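PDB 6HLW: genome polyprotein from Enterovirus A71, which includes the membrane-associated protein 3A, whose cytosolic domain, the part in this crystal, probably recruits host factors such as ACBD3 to viral replication sites. Local coordinates for residues 10-15 with 31-36. Residues are numbered along the deposited sequence; the frame is centred on the assembly and turned at random.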
ATOM      1  N   ASP B  10       3.700 -10.764  13.304  1.00 90.01           N
ATOM      2  CA  ASP B  10       4.959 -10.938  12.584  1.00 93.61           C
ATOM      3  C   ASP B  10       4.985 -12.264  11.827  1.00 88.23           C
ATOM      4  O   ASP B  10       5.726 -12.418  10.856  1.00 87.21           O
ATOM      5  CB  ASP B  10       6.144 -10.857  13.548  1.00 92.53           C
ATOM      6  CG  ASP B  10       6.070 -11.890  14.654  1.00 99.85           C
ATOM      7  OD1 ASP B  10       4.945 -12.296  15.017  1.00111.64           O
ATOM      8  OD2 ASP B  10       7.136 -12.293  15.164  1.00101.34           O
ATOM      9  N   ALA B  11       4.173 -13.217  12.274  1.00 87.18           N
ATOM     10  CA  ALA B  11       4.061 -14.504  11.597  1.00 82.91           C
ATOM     11  C   ALA B  11       3.203 -14.367  10.344  1.00 79.65           C
ATOM     12  O   ALA B  11       3.481 -14.987   9.318  1.00 80.63           O
ATOM     13  CB  ALA B  11       3.476 -15.548  12.533  1.00 84.76           C
ATOM     14  N   ILE B  12       2.158 -13.550  10.436  1.00 77.03           N
ATOM     15  CA  ILE B  12       1.289 -13.282   9.298  1.00 73.62           C
ATOM     16  C   ILE B  12       2.065 -12.551   8.210  1.00 75.07           C
ATOM     17  O   ILE B  12       1.872 -12.802   7.021  1.00 75.24           O
ATOM     18  CB  ILE B  12       0.063 -12.440   9.707  1.00 75.60           C
ATOM     19  CG1 ILE B  12      -0.773 -13.189  10.746  1.00 79.18           C
ATOM     20  CG2 ILE B  12      -0.798 -12.114   8.490  1.00 72.36           C
ATOM     21  CD1 ILE B  12      -1.780 -12.320  11.470  1.00 80.14           C
ATOM     22  N   GLY B  13       2.941 -11.644   8.627  1.00 74.73           N
ATOM     23  CA  GLY B  13       3.753 -10.882   7.698  1.00 71.05           C
ATOM     24  C   GLY B  13       4.754 -11.757   6.967  1.00 73.45           C
ATOM     25  O   GLY B  13       4.926 -11.637   5.754  1.00 69.62           O
ATOM     26  N   ASP B  14       5.418 -12.639   7.709  1.00 74.76           N
ATOM     27  CA  ASP B  14       6.392 -13.547   7.117  1.00 76.04           C
ATOM     28  C   ASP B  14       5.702 -14.509   6.157  1.00 73.27           C
ATOM     29  O   ASP B  14       6.299 -14.954   5.176  1.00 67.40           O
ATOM     30  CB  ASP B  14       7.135 -14.325   8.204  1.00 76.75           C
ATOM     31  CG  ASP B  14       8.310 -15.115   7.657  1.00 91.28           C
ATOM     32  OD1 ASP B  14       8.104 -16.264   7.214  1.00 84.18           O
ATOM     33  OD2 ASP B  14       9.441 -14.584   7.667  1.00 93.30           O
ATOM     34  N   LEU B  15       4.441 -14.821   6.444  1.00 68.13           N
ATOM     35  CA  LEU B  15       3.661 -15.704   5.586  1.00 67.01           C
ATOM     36  C   LEU B  15       3.347 -15.027   4.257  1.00 66.52           C
ATOM     37  O   LEU B  15       3.607 -15.583   3.192  1.00 64.82           O
ATOM     38  CB  LEU B  15       2.362 -16.122   6.279  1.00 68.43           C
ATOM     39  CG  LEU B  15       1.413 -16.997   5.453  1.00 71.42           C
ATOM     40  CD1 LEU B  15       2.076 -18.315   5.077  1.00 59.70           C
ATOM     41  CD2 LEU B  15       0.118 -17.244   6.207  1.00 61.16           C
ATOM     42  N   GLN B  31      -9.735 -15.782   7.788  1.00 72.81           N
ATOM     43  CA  GLN B  31      -9.305 -16.228   9.107  1.00 75.06           C
ATOM     44  C   GLN B  31      -9.213 -15.055  10.080  1.00 81.08           C
ATOM     45  O   GLN B  31      -8.891 -15.238  11.255  1.00 82.66           O
ATOM     46  CB  GLN B  31      -7.954 -16.941   9.018  1.00 81.11           C
ATOM     47  CG  GLN B  31      -7.854 -18.199   9.868  1.00 84.62           C
ATOM     48  CD  GLN B  31      -8.706 -19.335   9.334  1.00 80.07           C
ATOM     49  OE1 GLN B  31      -9.473 -19.163   8.388  1.00 77.98           O
ATOM     50  NE2 GLN B  31      -8.569 -20.509   9.940  1.00 85.40           N
ATOM     51  N   GLY B  32      -9.492 -13.852   9.584  1.00 79.30           N
ATOM     52  CA  GLY B  32      -9.450 -12.657  10.407  1.00 70.39           C
ATOM     53  C   GLY B  32      -8.037 -12.193  10.710  1.00 77.39           C
ATOM     54  O   GLY B  32      -7.837 -11.273  11.503  1.00 83.07           O
ATOM     55  N   TRP B  33      -7.056 -12.828  10.077  1.00 76.56           N
ATOM     56  CA  TRP B  33      -5.653 -12.494  10.301  1.00 75.62           C
ATOM     57  C   TRP B  33      -5.326 -11.095   9.786  1.00 75.33           C
ATOM     58  O   TRP B  33      -4.425 -10.433  10.303  1.00 78.39           O
ATOM     59  CB  TRP B  33      -4.750 -13.531   9.630  1.00 77.15           C
ATOM     60  CG  TRP B  33      -4.847 -14.897  10.246  1.00 81.57           C
ATOM     61  CD1 TRP B  33      -5.450 -15.226  11.424  1.00 81.54           C
ATOM     62  CD2 TRP B  33      -4.326 -16.120   9.708  1.00 81.88           C
ATOM     63  NE1 TRP B  33      -5.336 -16.574  11.656  1.00 84.81           N
ATOM     64  CE2 TRP B  33      -4.650 -17.146  10.618  1.00 84.08           C
ATOM     65  CE3 TRP B  33      -3.617 -16.445   8.548  1.00 73.73           C
ATOM     66  CZ2 TRP B  33      -4.290 -18.475  10.403  1.00 77.97           C
ATOM     67  CZ3 TRP B  33      -3.261 -17.765   8.337  1.00 75.51           C
ATOM     68  CH2 TRP B  33      -3.598 -18.763   9.260  1.00 76.09           C
ATOM     69  N   ILE B  34      -6.059 -10.654   8.767  1.00 70.71           N
ATOM     70  CA  ILE B  34      -5.913  -9.301   8.238  1.00 71.99           C
ATOM     71  C   ILE B  34      -7.283  -8.689   7.972  1.00 75.00           C
ATOM     72  O   ILE B  34      -8.171  -9.337   7.416  1.00 79.01           O
ATOM     73  CB  ILE B  34      -5.071  -9.277   6.941  1.00 71.17           C
ATOM     74  CG1 ILE B  34      -5.632 -10.260   5.907  1.00 70.99           C
ATOM     75  CG2 ILE B  34      -3.615  -9.601   7.260  1.00 64.01           C
ATOM     76  CD1 ILE B  34      -4.919 -10.222   4.567  1.00 64.26           C
ATOM     77  N   ILE B  35      -7.450  -7.436   8.389  1.00 72.43           N
ATOM     78  CA  ILE B  35      -8.715  -6.727   8.240  1.00 73.59           C
ATOM     79  C   ILE B  35      -8.604  -5.689   7.126  1.00 73.37           C
ATOM     80  O   ILE B  35      -7.699  -4.854   7.150  1.00 78.09           O
ATOM     81  CB  ILE B  35      -9.136  -6.026   9.551  1.00 74.56           C
ATOM     82  CG1 ILE B  35      -9.190  -7.029  10.706  1.00 74.85           C
ATOM     83  CG2 ILE B  35     -10.496  -5.356   9.390  1.00 74.96           C
ATOM     84  CD1 ILE B  35      -7.884  -7.180  11.461  1.00 82.48           C
ATOM     85  N   PRO B  36      -9.518  -5.734   6.140  1.00 72.02           N
ATOM     86  CA  PRO B  36      -9.465  -4.716   5.084  1.00 75.46           C
ATOM     87  C   PRO B  36      -9.732  -3.321   5.640  1.00 78.89           C
ATOM     88  O   PRO B  36     -10.489  -3.185   6.600  1.00 81.27           O
ATOM     89  CB  PRO B  36     -10.570  -5.152   4.118  1.00 79.76           C
ATOM     90  CG  PRO B  36     -11.518  -5.930   4.954  1.00 87.18           C
ATOM     91  CD  PRO B  36     -10.676  -6.630   5.979  1.00 77.99           C
TER
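Ile12 of helix 9-18 lays its CD1 methyl against the root of the Trp33 side chain, 3.7 Å from Trp33 CB, while the same methyl sits 3.5 Å from the carbonyl oxygen, Trp33 O. The two branches of Ile12 divide the work. CG1, turned beside the backbone N (chi1 -61°), carries CD1 to Trp33, and CG2, anti to that N, meets the CG2 methyl of Ile34 at 4.0 Å. One helix turn on, Leu15 reaches the far end of the indole: its CD2 lies 4.0 Å from Trp33 CZ3, the two side chains crossing at about a right angle. Gln31 CB lies over one indole face, 3.6 Å above the plane and shifted toward the rim, and Tyr27 of helix 22-30 meets the ring nearly perpendicularly. Gly32, with positive phi, ends that helix in a Schellman motif just before Trp33. Cys28 of the same helix touches both Trp33 and Ile34, which ties the contact to helix 22-30 as well. The chain runs on into Ile35 and Pro36, which pair in an antiparallel ladder with a strand of the chain of another protein. Apart from the CD1 methyl beside Trp33 O, the contact is methyl and methylene packing plus one methyl at the indole, which implies dispersion and burial of apolar surface rather than polar bonding.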